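Local coordinates for FBP protein (Leishmania major, PDB 5OEZ) that probably hydrolyses fructose 1,6-bisphosphate to fructose 6-phosphate and phosphate as a magnesium-dependent homotetramer that also binds AMP, at residues I42-N45 / I46-G50; I104-S107 / G108-G111; S213-S216 / V217-N221; P269-A272 / N273-E276; I311-L314 / H315-T318. One frame throughout, in Å; residues are numbered along the deposited sequence.

Interaction 1 of 5, residues I42-N45 / I46-G50; sequences IEKN and IRRAG
The guanidinium of R47 meets the carboxylate of E43 at its edge, with OE2 near the guanidinium plane, while that of R48 presents its own edge to the backbone oxygen of K44. The first pair is a salt bridge one helical turn apart: E43 OE2 takes weak bonds from R47 NH2 at 3.3 Å and R47 NE at 3.4 Å, the two planes being turned 40° from each other. Bends at chi2 and chi3 (76° and 46°) set the R47 guanidinium alongside E43, its edge to OE2. By contrast, R48 NH1 lies on a lone pair of K44 O, in the carbonyl plane, at 3.0 Å, and this side-chain donor joins a weak bond from R48 N to the same oxygen where the helix ends. K44 itself sends NZ to D193 of the third subunit, and R48 NE is hydrogen-bonded to N195 of the second subunit. On another side, I42 and I46 run alongside each other, I42 CG2 touching I46 CD1 at 3.6 Å; the same pair is joined by the backbone bond from I46 N to I42 O, 3.0 Å. This last turn of helix 27-47 is packed by I42 and I46 against helix 72-87 and Y173 of strand 167-173, while its arginines face the neighbouring subunits.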
loop_
_atom_site.group_PDB
_atom_site.type_symbol
_atom_site.label_atom_id
_atom_site.label_comp_id
_atom_site.label_asym_id
_atom_site.label_seq_id
_atom_site.Cartn_x
_atom_site.Cartn_y
_atom_site.Cartn_z
ATOM N N ILE C 42 -9.505 10.748 -2.216
ATOM C CA ILE C 42 -8.962 11.906 -1.483
ATOM C C ILE C 42 -7.797 11.503 -0.575
ATOM O O ILE C 42 -6.803 12.207 -0.495
ATOM C CB ILE C 42 -10.064 12.612 -0.678
ATOM C CG1 ILE C 42 -11.062 13.249 -1.646
ATOM C CG2 ILE C 42 -9.469 13.655 0.257
ATOM C CD1 ILE C 42 -12.415 13.539 -1.028
ATOM N N GLU C 43 -7.943 10.375 0.109
ATOM C CA GLU C 43 -6.870 9.818 0.932
ATOM C C GLU C 43 -5.584 9.586 0.123
ATOM O O GLU C 43 -4.505 9.936 0.594
ATOM C CB GLU C 43 -7.322 8.496 1.563
ATOM C CG GLU C 43 -6.578 8.095 2.830
ATOM C CD GLU C 43 -5.212 7.463 2.601
ATOM O OE1 GLU C 43 -4.963 6.863 1.525
ATOM O OE2 GLU C 43 -4.387 7.547 3.538
ATOM N N LYS C 44 -5.706 8.977 -1.063
ATOM C CA LYS C 44 -4.551 8.729 -1.933
ATOM C C LYS C 44 -3.785 10.036 -2.180
ATOM O O LYS C 44 -2.554 10.102 -2.005
ATOM C CB LYS C 44 -4.988 8.094 -3.271
ATOM C CG LYS C 44 -3.951 8.097 -4.402
ATOM C CD LYS C 44 -4.548 8.215 -5.813
ATOM C CE LYS C 44 -5.045 6.934 -6.423
ATOM N NZ LYS C 44 -4.125 6.357 -7.435
ATOM N N ASN C 45 -4.519 11.074 -2.567
ATOM C CA ASN C 45 -3.914 12.384 -2.853
ATOM C C ASN C 45 -3.265 13.034 -1.632
ATOM O O ASN C 45 -2.162 13.575 -1.726
ATOM C CB ASN C 45 -4.945 13.309 -3.495
ATOM C CG ASN C 45 -5.301 12.866 -4.900
ATOM O OD1 ASN C 45 -4.492 12.999 -5.809
ATOM N ND2 ASN C 45 -6.485 12.302 -5.076
ATOM N N ILE C 46 -3.924 12.947 -0.484
ATOM C CA ILE C 46 -3.355 13.466 0.752
ATOM C C ILE C 46 -2.060 12.727 1.124
ATOM O O ILE C 46 -1.070 13.363 1.481
ATOM C CB ILE C 46 -4.358 13.428 1.914
ATOM C CG1 ILE C 46 -5.509 14.396 1.634
ATOM C CG2 ILE C 46 -3.699 13.846 3.225
ATOM C CD1 ILE C 46 -6.718 14.201 2.527
ATOM N N ARG C 47 -2.056 11.398 1.056
ATOM C CA ARG C 47 -0.852 10.624 1.429
ATOM C C ARG C 47 0.401 11.043 0.673
ATOM O O ARG C 47 1.481 11.078 1.265
ATOM C CB ARG C 47 -1.104 9.147 1.276
ATOM C CG ARG C 47 0.008 8.151 1.673
ATOM C CD ARG C 47 0.206 7.926 3.194
ATOM N NE ARG C 47 -0.998 7.705 3.998
ATOM C CZ ARG C 47 -0.994 7.546 5.327
ATOM N NH1 ARG C 47 0.143 7.583 6.032
ATOM N NH2 ARG C 47 -2.141 7.365 5.969
ATOM N N ARG C 48 0.230 11.370 -0.610
ATOM C CA ARG C 48 1.323 11.768 -1.483
ATOM C C ARG C 48 1.503 13.298 -1.671
ATOM O O ARG C 48 2.257 13.721 -2.546
ATOM C CB ARG C 48 1.146 11.065 -2.828
ATOM C CG ARG C 48 1.359 9.558 -2.730
ATOM C CD ARG C 48 0.528 8.708 -3.686
ATOM N NE ARG C 48 0.596 7.326 -3.217
ATOM C CZ ARG C 48 -0.234 6.748 -2.336
ATOM N NH1 ARG C 48 -1.281 7.384 -1.811
ATOM N NH2 ARG C 48 -0.024 5.479 -1.984
ATOM N N ALA C 49 0.859 14.116 -0.833
ATOM C CA ALA C 49 1.056 15.575 -0.858
ATOM C C ALA C 49 2.544 15.869 -0.644
ATOM O O ALA C 49 3.168 15.286 0.248
ATOM C CB ALA C 49 0.250 16.245 0.235
ATOM N N GLY C 50 3.114 16.746 -1.467
ATOM C CA GLY C 50 4.525 17.131 -1.341
ATOM C C GLY C 50 5.444 16.541 -2.397
ATOM O O GLY C 50 6.369 17.240 -2.825
#

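Interaction 2 of 5, residues I104-S107 / G108-G111; sequences IAES and GRRG
A105 O is gripped by two nitrogens of one arginine: R110 NH2 donates to it at 2.8 Å and R110 NE at 3.0 Å, a side-on grasp of a single atom. The oxygen lies almost exactly in the guanidinium plane, which suits both N-H groups at once. Seen from the acceptor the two differ, since NH2 arrives in the carbonyl plane whereas NE stands 38° above it. R110 gets there on a chain that runs straight out with CG trans to N (chi1 -175°) and then bends at chi3 (-69°), turning the guanidinium back over the preceding residues. One face of that group is then laid against the backbone of S107, whose CA sits 3.9 Å above the centre of the guanidinium, and I104 CG2 touches R110 NH2 obliquely at 3.5 Å. The stretch forms a tight chain reversal in the loop that joins strand 103-104, one edge strand of the mixed sheet within this chain, to strand 113-121. Within the reversal R109 N bonds to E106 O at 3.1 Å, and R110 N makes a weak bond to S107 O. Beyond the backbone, E106 and R109 run side by side in the same direction, yet their ion pair is long: E106 OE1 is 3.9 Å from R109 NH2 and well out of the guanidinium plane, so that charge alone draws them together. A105 and R109 also touch L86 of helix 72-87, and the backbone oxygen of R110 accepts a hydrogen bond from H23 of the third subunit.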
loop_
_atom_site.group_PDB
_atom_site.type_symbol
_atom_site.label_atom_id
_atom_site.label_comp_id
_atom_site.label_asym_id
_atom_site.label_seq_id
_atom_site.Cartn_x
_atom_site.Cartn_y
_atom_site.Cartn_z
ATOM N N ILE C 104 -28.179 19.980 -10.075
ATOM C CA ILE C 104 -29.283 19.048 -10.256
ATOM C C ILE C 104 -28.751 17.924 -11.138
ATOM O O ILE C 104 -28.162 18.188 -12.191
ATOM C CB ILE C 104 -30.511 19.736 -10.908
ATOM C CG1 ILE C 104 -31.244 20.641 -9.899
ATOM C CG2 ILE C 104 -31.535 18.712 -11.368
ATOM C CD1 ILE C 104 -30.421 21.701 -9.208
ATOM N N ALA C 105 -28.935 16.682 -10.703
ATOM C CA ALA C 105 -28.573 15.527 -11.522
ATOM C C ALA C 105 -29.431 15.491 -12.779
ATOM O O ALA C 105 -30.585 15.919 -12.751
ATOM C CB ALA C 105 -28.748 14.244 -10.730
ATOM N N GLU C 106 -28.875 14.979 -13.876
ATOM C CA GLU C 106 -29.631 14.842 -15.146
ATOM C C GLU C 106 -30.688 13.760 -15.026
ATOM O O GLU C 106 -30.467 12.755 -14.338
ATOM C CB GLU C 106 -28.703 14.491 -16.299
ATOM C CG GLU C 106 -27.809 15.621 -16.711
ATOM C CD GLU C 106 -26.443 15.188 -17.204
ATOM O OE1 GLU C 106 -26.191 13.969 -17.371
ATOM O OE2 GLU C 106 -25.618 16.092 -17.433
ATOM N N SER C 107 -31.821 13.976 -15.693
ATOM C CA SER C 107 -33.033 13.134 -15.520
ATOM C C SER C 107 -32.863 11.611 -15.614
ATOM O O SER C 107 -33.453 10.890 -14.808
ATOM C CB SER C 107 -34.173 13.602 -16.416
ATOM O OG SER C 107 -33.820 13.540 -17.780
ATOM N N GLY C 108 -32.049 11.139 -16.562
ATOM C CA GLY C 108 -31.780 9.699 -16.734
ATOM C C GLY C 108 -31.198 8.961 -15.531
ATOM O O GLY C 108 -31.466 7.782 -15.339
ATOM N N ARG C 109 -30.416 9.659 -14.710
ATOM C CA ARG C 109 -29.759 9.060 -13.544
ATOM C C ARG C 109 -30.062 9.858 -12.264
ATOM O O ARG C 109 -29.177 10.076 -11.433
ATOM C CB ARG C 109 -28.242 8.950 -13.798
ATOM C CG ARG C 109 -27.582 10.253 -14.222
ATOM C CD ARG C 109 -26.067 10.164 -14.304
ATOM N NE ARG C 109 -25.477 11.502 -14.404
ATOM C CZ ARG C 109 -24.173 11.789 -14.363
ATOM N NH1 ARG C 109 -23.256 10.833 -14.219
ATOM N NH2 ARG C 109 -23.781 13.057 -14.464
ATOM N N ARG C 110 -31.325 10.260 -12.107
ATOM C CA ARG C 110 -31.766 11.098 -10.978
ATOM C C ARG C 110 -32.403 10.259 -9.857
ATOM O O ARG C 110 -33.438 9.648 -10.062
ATOM C CB ARG C 110 -32.763 12.152 -11.489
ATOM C CG ARG C 110 -33.229 13.169 -10.451
ATOM C CD ARG C 110 -34.120 14.229 -11.077
ATOM N NE ARG C 110 -33.377 15.103 -11.986
ATOM C CZ ARG C 110 -33.918 15.937 -12.885
ATOM N NH1 ARG C 110 -35.242 16.043 -13.031
ATOM N NH2 ARG C 110 -33.118 16.670 -13.660
ATOM N N GLY C 111 -31.772 10.232 -8.684
ATOM C CA GLY C 111 -32.307 9.546 -7.492
ATOM C C GLY C 111 -33.121 10.482 -6.607
ATOM O O GLY C 111 -33.626 11.496 -7.081
#

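Interaction 3 of 5, residues S213-S216 / V217-N221; sequences SIYS and VNEGN
The chain leaves strand 214-216 still extended at V217 and then tightens into a 3-10 turn at E219 and G220, from which the E219 side chain reaches the hydroxyl of Y215. The phenol hydroxyl of Y215 donates to E219 OE2 at 2.7 Å, meeting that oxygen nearly along its C-O axis. The carboxylate oxygen lies at the edge of the ring, near its plane, and the two side chains cross at about a right angle with their flat groups turned 46° apart. Chi1 of 73° holds the Y215 ring between its own N and carbonyl carbon; V217 CG1 rests against the same edge, 4.0 Å from CD2 of Y215. A water lies 2.8 Å from Y215 O, to which it probably donates, and accepts from V217 N at 3.1 Å. E219 OE1 forms salt bridges with K237 of its own chain and K237 of the second subunit; the two lysines probably offset the like charge of E219 of the second subunit, which comes close to E219 OE1. Just before E219, N218 OD1 accepts from G220 N at 3.0 Å and from A246 N of the second subunit. That first bond makes an Asx turn just past the strand, and its N218 is a residue that binds fructose 6-phosphate.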
loop_
_atom_site.group_PDB
_atom_site.type_symbol
_atom_site.label_atom_id
_atom_site.label_comp_id
_atom_site.label_asym_id
_atom_site.label_seq_id
_atom_site.Cartn_x
_atom_site.Cartn_y
_atom_site.Cartn_z
ATOM N N SER C 213 -13.356 16.504 31.238
ATOM C CA SER C 213 -12.738 17.825 31.424
ATOM C C SER C 213 -11.741 18.219 30.324
ATOM O O SER C 213 -10.554 18.421 30.590
ATOM C CB SER C 213 -12.049 17.876 32.784
ATOM O OG SER C 213 -12.992 17.656 33.817
ATOM N N ILE C 214 -12.232 18.313 29.090
ATOM C CA ILE C 214 -11.448 18.771 27.947
ATOM C C ILE C 214 -12.284 19.799 27.210
ATOM O O ILE C 214 -13.460 19.552 26.929
ATOM C CB ILE C 214 -11.087 17.637 26.958
ATOM C CG1 ILE C 214 -10.289 16.534 27.656
ATOM C CG2 ILE C 214 -10.258 18.187 25.792
ATOM C CD1 ILE C 214 -10.049 15.298 26.796
ATOM N N TYR C 215 -11.667 20.932 26.881
ATOM C CA TYR C 215 -12.313 21.948 26.076
ATOM C C TYR C 215 -11.449 22.293 24.873
ATOM O O TYR C 215 -10.219 22.287 24.941
ATOM C CB TYR C 215 -12.666 23.195 26.909
ATOM C CG TYR C 215 -11.535 24.077 27.312
ATOM C CD1 TYR C 215 -10.753 23.779 28.422
ATOM C CD2 TYR C 215 -11.239 25.241 26.599
ATOM C CE1 TYR C 215 -9.697 24.610 28.810
ATOM C CE2 TYR C 215 -10.191 26.084 26.982
ATOM C CZ TYR C 215 -9.410 25.757 28.082
ATOM O OH TYR C 215 -8.347 26.565 28.467
ATOM N N SER C 216 -12.130 22.635 23.782
ATOM C CA SER C 216 -11.522 22.845 22.488
ATOM C C SER C 216 -12.093 24.133 21.892
ATOM O O SER C 216 -13.260 24.183 21.461
ATOM C CB SER C 216 -11.780 21.607 21.609
ATOM O OG SER C 216 -10.950 21.572 20.458
ATOM N N VAL C 217 -11.266 25.181 21.890
ATOM C CA VAL C 217 -11.611 26.486 21.312
ATOM C C VAL C 217 -10.320 27.238 20.974
ATOM O O VAL C 217 -9.262 26.917 21.511
ATOM C CB VAL C 217 -12.493 27.286 22.301
ATOM C CG1 VAL C 217 -11.677 27.766 23.501
ATOM C CG2 VAL C 217 -13.175 28.453 21.609
ATOM N N ASN C 218 -10.389 28.173 20.034
ATOM C CA ASN C 218 -9.256 29.062 19.705
ATOM C C ASN C 218 -9.231 30.296 20.640
ATOM O O ASN C 218 -9.898 31.277 20.353
ATOM C CB ASN C 218 -9.342 29.537 18.246
ATOM C CG ASN C 218 -8.153 30.414 17.830
ATOM O OD1 ASN C 218 -7.250 30.744 18.619
ATOM N ND2 ASN C 218 -8.146 30.776 16.574
ATOM N N GLU C 219 -8.413 30.246 21.701
ATOM C CA GLU C 219 -8.337 31.310 22.692
ATOM C C GLU C 219 -7.632 32.559 22.178
ATOM O O GLU C 219 -7.626 33.580 22.847
ATOM C CB GLU C 219 -7.687 30.829 23.999
ATOM C CG GLU C 219 -8.538 29.826 24.764
ATOM C CD GLU C 219 -8.175 29.690 26.244
ATOM O OE1 GLU C 219 -8.115 30.730 26.950
ATOM O OE2 GLU C 219 -8.008 28.542 26.733
ATOM N N GLY C 220 -7.018 32.472 21.001
ATOM C CA GLY C 220 -6.516 33.648 20.325
ATOM C C GLY C 220 -7.587 34.698 20.070
ATOM O O GLY C 220 -7.281 35.881 20.041
ATOM N N ASN C 221 -8.834 34.259 19.882
ATOM C CA ASN C 221 -9.975 35.147 19.628
ATOM C C ASN C 221 -10.657 35.710 20.885
ATOM O O ASN C 221 -11.744 36.279 20.787
ATOM C CB ASN C 221 -11.020 34.394 18.766
ATOM C CG ASN C 221 -10.504 34.060 17.379
ATOM O OD1 ASN C 221 -9.713 34.807 16.807
ATOM N ND2 ASN C 221 -10.949 32.940 16.826
HETATM O O HOH W 1 -8.914 24.413 23.777
#

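Interaction 4 of 5, residues P269-A272 / N273-E276; sequences PKDA and NQVE
D271 directs OD1 at the backbone of the two residues beyond A272, while its own carbonyl oxygen closes the turn. D271 O receives the main bond, from Q274 N at 3.0 Å, with the donor well above the carbonyl plane. The carboxylate adds two weaker ones: OD1 of D271 takes N273 N at 3.0 Å through a strongly bent N-H, and Q274 N at 3.4 Å. The backbone N-H of Q274 is thus shared between a carbonyl and a carboxylate oxygen of one residue. D271 OD1 also touches carbon on both partners, at 3.3 Å from N273 CB and 3.5 Å from Q274 CG. Chi1 of 77°, with CG lodged between N and the carbonyl carbon, folds the acid back toward the turn. D271 to Q274 form a type I beta turn, to which OD1 adds its weak bonds from the side. The turn lies in the loop of the C-terminal domain between strands 265-268 and 279-280. The flat ends are set very differently: the N273 amide plane stands 80° from the carboxylate, that of Q274 only 31°, although both side chains cross the acid obliquely. Farther out, K224 is in touch with D271 and N273 and is joined to A272 through the backbone, and P269 rests on W225. K270 NZ is hydrogen-bonded to S302. Q274 passes close to K278 and Y268, both of which bind fructose 6-phosphate, so the turn probably lies beside that site.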
loop_
_atom_site.group_PDB
_atom_site.type_symbol
_atom_site.label_atom_id
_atom_site.label_comp_id
_atom_site.label_asym_id
_atom_site.label_seq_id
_atom_site.Cartn_x
_atom_site.Cartn_y
_atom_site.Cartn_z
ATOM N N PRO C 269 -17.645 29.880 19.204
ATOM C CA PRO C 269 -18.596 30.819 19.757
ATOM C C PRO C 269 -18.782 32.007 18.862
ATOM O O PRO C 269 -18.001 32.222 17.946
ATOM C CB PRO C 269 -17.916 31.282 21.043
ATOM C CG PRO C 269 -16.473 31.251 20.712
ATOM C CD PRO C 269 -16.294 30.074 19.772
ATOM N N LYS C 270 -19.836 32.764 19.130
ATOM C CA LYS C 270 -20.077 34.010 18.432
ATOM C C LYS C 270 -18.933 34.976 18.779
ATOM O O LYS C 270 -18.469 35.033 19.910
ATOM C CB LYS C 270 -21.424 34.579 18.873
ATOM C CG LYS C 270 -22.022 35.633 17.953
ATOM C CD LYS C 270 -23.154 36.475 18.547
ATOM C CE LYS C 270 -24.240 35.688 19.263
ATOM N NZ LYS C 270 -25.144 34.963 18.335
ATOM N N ASP C 271 -18.473 35.714 17.796
ATOM C CA ASP C 271 -17.481 36.739 18.035
ATOM C C ASP C 271 -17.782 37.943 17.153
ATOM O O ASP C 271 -18.422 37.818 16.097
ATOM C CB ASP C 271 -16.013 36.247 17.972
ATOM C CG ASP C 271 -15.488 36.026 16.611
ATOM O OD1 ASP C 271 -15.562 36.911 15.747
ATOM O OD2 ASP C 271 -14.845 34.990 16.477
ATOM N N ALA C 272 -17.312 39.098 17.611
ATOM C CA ALA C 272 -17.573 40.384 16.954
ATOM C C ALA C 272 -17.209 40.450 15.454
ATOM O O ALA C 272 -17.876 41.137 14.689
ATOM C CB ALA C 272 -16.880 41.488 17.721
ATOM N N ASN C 273 -16.170 39.738 15.027
ATOM C CA ASN C 273 -15.859 39.679 13.579
ATOM C C ASN C 273 -16.923 39.021 12.703
ATOM O O ASN C 273 -17.107 39.427 11.542
ATOM C CB ASN C 273 -14.632 38.841 13.265
ATOM C CG ASN C 273 -13.342 39.566 13.454
ATOM O OD1 ASN C 273 -12.303 38.948 13.688
ATOM N ND2 ASN C 273 -13.384 40.876 13.352
ATOM N N GLN C 274 -17.535 37.963 13.240
ATOM C CA GLN C 274 -18.453 37.093 12.467
ATOM C C GLN C 274 -19.853 37.406 12.976
ATOM O O GLN C 274 -20.153 37.199 14.139
ATOM C CB GLN C 274 -18.180 35.554 12.566
ATOM C CG GLN C 274 -16.787 35.030 13.051
ATOM C CD GLN C 274 -16.061 34.192 12.006
ATOM O OE1 GLN C 274 -16.346 34.257 10.802
ATOM N NE2 GLN C 274 -15.115 33.387 12.472
ATOM N N VAL C 275 -20.738 37.906 12.130
ATOM C CA VAL C 275 -21.988 38.422 12.649
ATOM C C VAL C 275 -23.016 37.336 12.778
ATOM O O VAL C 275 -24.028 37.580 13.395
ATOM C CB VAL C 275 -22.530 39.533 11.714
ATOM C CG1 VAL C 275 -22.917 38.982 10.338
ATOM C CG2 VAL C 275 -23.684 40.350 12.314
ATOM N N GLU C 276 -22.783 36.200 12.111
ATOM C CA GLU C 276 -23.640 35.030 12.193
ATOM C C GLU C 276 -22.983 33.708 12.671
ATOM O O GLU C 276 -23.627 32.666 12.656
ATOM C CB GLU C 276 -24.182 34.834 10.798
ATOM C CG GLU C 276 -25.654 34.498 10.664
ATOM C CD GLU C 276 -26.032 33.966 9.278
ATOM O OE1 GLU C 276 -25.189 33.924 8.352
ATOM O OE2 GLU C 276 -27.198 33.582 9.096
#

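Interaction 5 of 5, residues I311-L314 / H315-T318; sequences ITRL and HQRT
Q316 and T312 cross at about a right angle, with the amide oxygen of Q316 brought into the bend of the preceding loop. Three donors converge on Q316 OE1: T312 N at 2.8 Å in the carbonyl plane, R313 N at 3.1 Å only slightly tilted from it, and T312 OG1 at 3.2 Å from well above it (58°). Such a triple grip fixes the rotation of the amide, whose NE2 is itself hydrogen-bonded to S310 O. The chain of Q316 is extended beyond CG, which is how OE1 spans the turn. R313 also lies across Q316, its guanidinium turned only 14° from the amide plane; Q316 CB sits over the centre of one guanidinium face, 3.7 Å above it. NE of R313 makes a weak bond to T312 OG1, while NH2 forms a salt bridge with E276. L314 and H315 instead lie side by side, pointing the same way, and L314 CG stands over the imidazole face in a CH-pi contact, 4.2 Å from the ring centre. Residues R313 to Q316 form a type I beta turn, closed by a weak bond from Q316 N to R313 O, and a water donates to both L314 O (2.7 Å) and Q316 O (2.9 Å). The turn leads into strand 317-323. I311 and Q316 pack on L281 at the start of helix 281-294, L314 and H315 meet Y283 of that helix, and H315 NE2 makes a weak hydrogen bond to E99 O and its side chain touches E100, near E97 and E98, which bind manganese.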
loop_
_atom_site.group_PDB
_atom_site.type_symbol
_atom_site.label_atom_id
_atom_site.label_comp_id
_atom_site.label_asym_id
_atom_site.label_seq_id
_atom_site.Cartn_x
_atom_site.Cartn_y
_atom_site.Cartn_z
ATOM N N ILE C 311 -33.779 26.397 7.756
ATOM C CA ILE C 311 -32.907 26.769 6.660
ATOM C C ILE C 311 -33.613 27.847 5.836
ATOM O O ILE C 311 -34.612 27.583 5.167
ATOM C CB ILE C 311 -32.503 25.542 5.799
ATOM C CG1 ILE C 311 -31.572 24.624 6.595
ATOM C CG2 ILE C 311 -31.811 25.984 4.512
ATOM C CD1 ILE C 311 -32.180 23.293 6.970
ATOM N N THR C 312 -33.099 29.065 5.930
ATOM C CA THR C 312 -33.557 30.202 5.128
ATOM C C THR C 312 -32.640 30.395 3.910
ATOM O O THR C 312 -33.067 30.952 2.908
ATOM C CB THR C 312 -33.568 31.499 5.987
ATOM O OG1 THR C 312 -32.226 31.917 6.259
ATOM C CG2 THR C 312 -34.272 31.283 7.338
ATOM N N ARG C 313 -31.386 29.940 4.011
ATOM C CA ARG C 313 -30.316 30.284 3.074
ATOM C C ARG C 313 -29.351 29.117 2.883
ATOM O O ARG C 313 -28.989 28.474 3.833
ATOM C CB ARG C 313 -29.572 31.501 3.600
ATOM C CG ARG C 313 -30.097 32.805 3.068
ATOM C CD ARG C 313 -29.346 33.877 3.803
ATOM N NE ARG C 313 -29.598 33.761 5.225
ATOM C CZ ARG C 313 -28.718 33.958 6.202
ATOM N NH1 ARG C 313 -27.447 34.316 5.972
ATOM N NH2 ARG C 313 -29.126 33.787 7.443
ATOM N N LEU C 314 -28.953 28.840 1.651
ATOM C CA LEU C 314 -28.036 27.751 1.368
ATOM C C LEU C 314 -26.707 27.874 2.134
ATOM O O LEU C 314 -26.185 26.868 2.637
ATOM C CB LEU C 314 -27.844 27.678 -0.139
ATOM C CG LEU C 314 -26.861 26.742 -0.799
ATOM C CD1 LEU C 314 -27.299 25.307 -0.544
ATOM C CD2 LEU C 314 -26.709 27.042 -2.293
ATOM N N HIS C 315 -26.222 29.105 2.299
ATOM C CA HIS C 315 -24.922 29.391 2.914
ATOM C C HIS C 315 -25.030 30.048 4.282
ATOM O O HIS C 315 -24.106 30.710 4.731
ATOM C CB HIS C 315 -24.127 30.252 1.954
ATOM C CG HIS C 315 -23.644 29.488 0.771
ATOM N ND1 HIS C 315 -22.888 28.337 0.867
ATOM C CD2 HIS C 315 -23.838 29.704 -0.546
ATOM C CE1 HIS C 315 -22.631 27.885 -0.348
ATOM N NE2 HIS C 315 -23.194 28.700 -1.223
ATOM N N GLN C 316 -26.130 29.801 4.981
ATOM C CA GLN C 316 -26.342 30.403 6.294
ATOM C C GLN C 316 -25.404 29.766 7.331
ATOM O O GLN C 316 -24.923 28.643 7.163
ATOM C CB GLN C 316 -27.831 30.359 6.679
ATOM C CG GLN C 316 -28.268 29.403 7.766
ATOM C CD GLN C 316 -29.792 29.352 7.890
ATOM O OE1 GLN C 316 -30.507 29.279 6.887
ATOM N NE2 GLN C 316 -30.293 29.402 9.113
ATOM N N ARG C 317 -25.127 30.521 8.385
ATOM C CA ARG C 317 -24.141 30.146 9.374
ATOM C C ARG C 317 -24.667 30.192 10.784
ATOM O O ARG C 317 -25.741 30.732 11.042
ATOM C CB ARG C 317 -22.974 31.089 9.313
ATOM C CG ARG C 317 -22.307 31.134 7.964
ATOM C CD ARG C 317 -21.010 31.880 8.089
ATOM N NE ARG C 317 -20.346 31.938 6.785
ATOM C CZ ARG C 317 -19.091 31.606 6.485
ATOM N NH1 ARG C 317 -18.266 31.153 7.409
ATOM N NH2 ARG C 317 -18.641 31.756 5.230
ATOM N N THR C 318 -23.898 29.583 11.683
ATOM C CA THR C 318 -24.268 29.471 13.083
ATOM C C THR C 318 -23.004 29.266 13.920
ATOM O O THR C 318 -22.087 28.614 13.448
ATOM C CB THR C 318 -25.269 28.284 13.313
ATOM O OG1 THR C 318 -25.531 28.115 14.710
ATOM C CG2 THR C 318 -24.746 26.962 12.751
HETATM O O HOH W 2 -25.245 26.562 5.178
#

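How the interactions relate
Along the chain the five contacts follow in series, each a short local closure, and none nests in or crosses another. Interaction 1 ends helix 27-47, and interaction 2 reverses the chain after strand 103-104; both belong to the N-terminal domain and both reach the third subunit, though their nearest atoms are about 17 Å apart. Interaction 3, in the C-terminal domain, spans strand 214-216 and the turn after it and, like interaction 1, touches the second subunit. It packs on interaction 4 through V217 CG2 and P269 CD. Interaction 4 is joined in turn to interaction 5 by the E276-R313 salt bridge, tying the loop before strand 279-280 to the turn before strand 317-323.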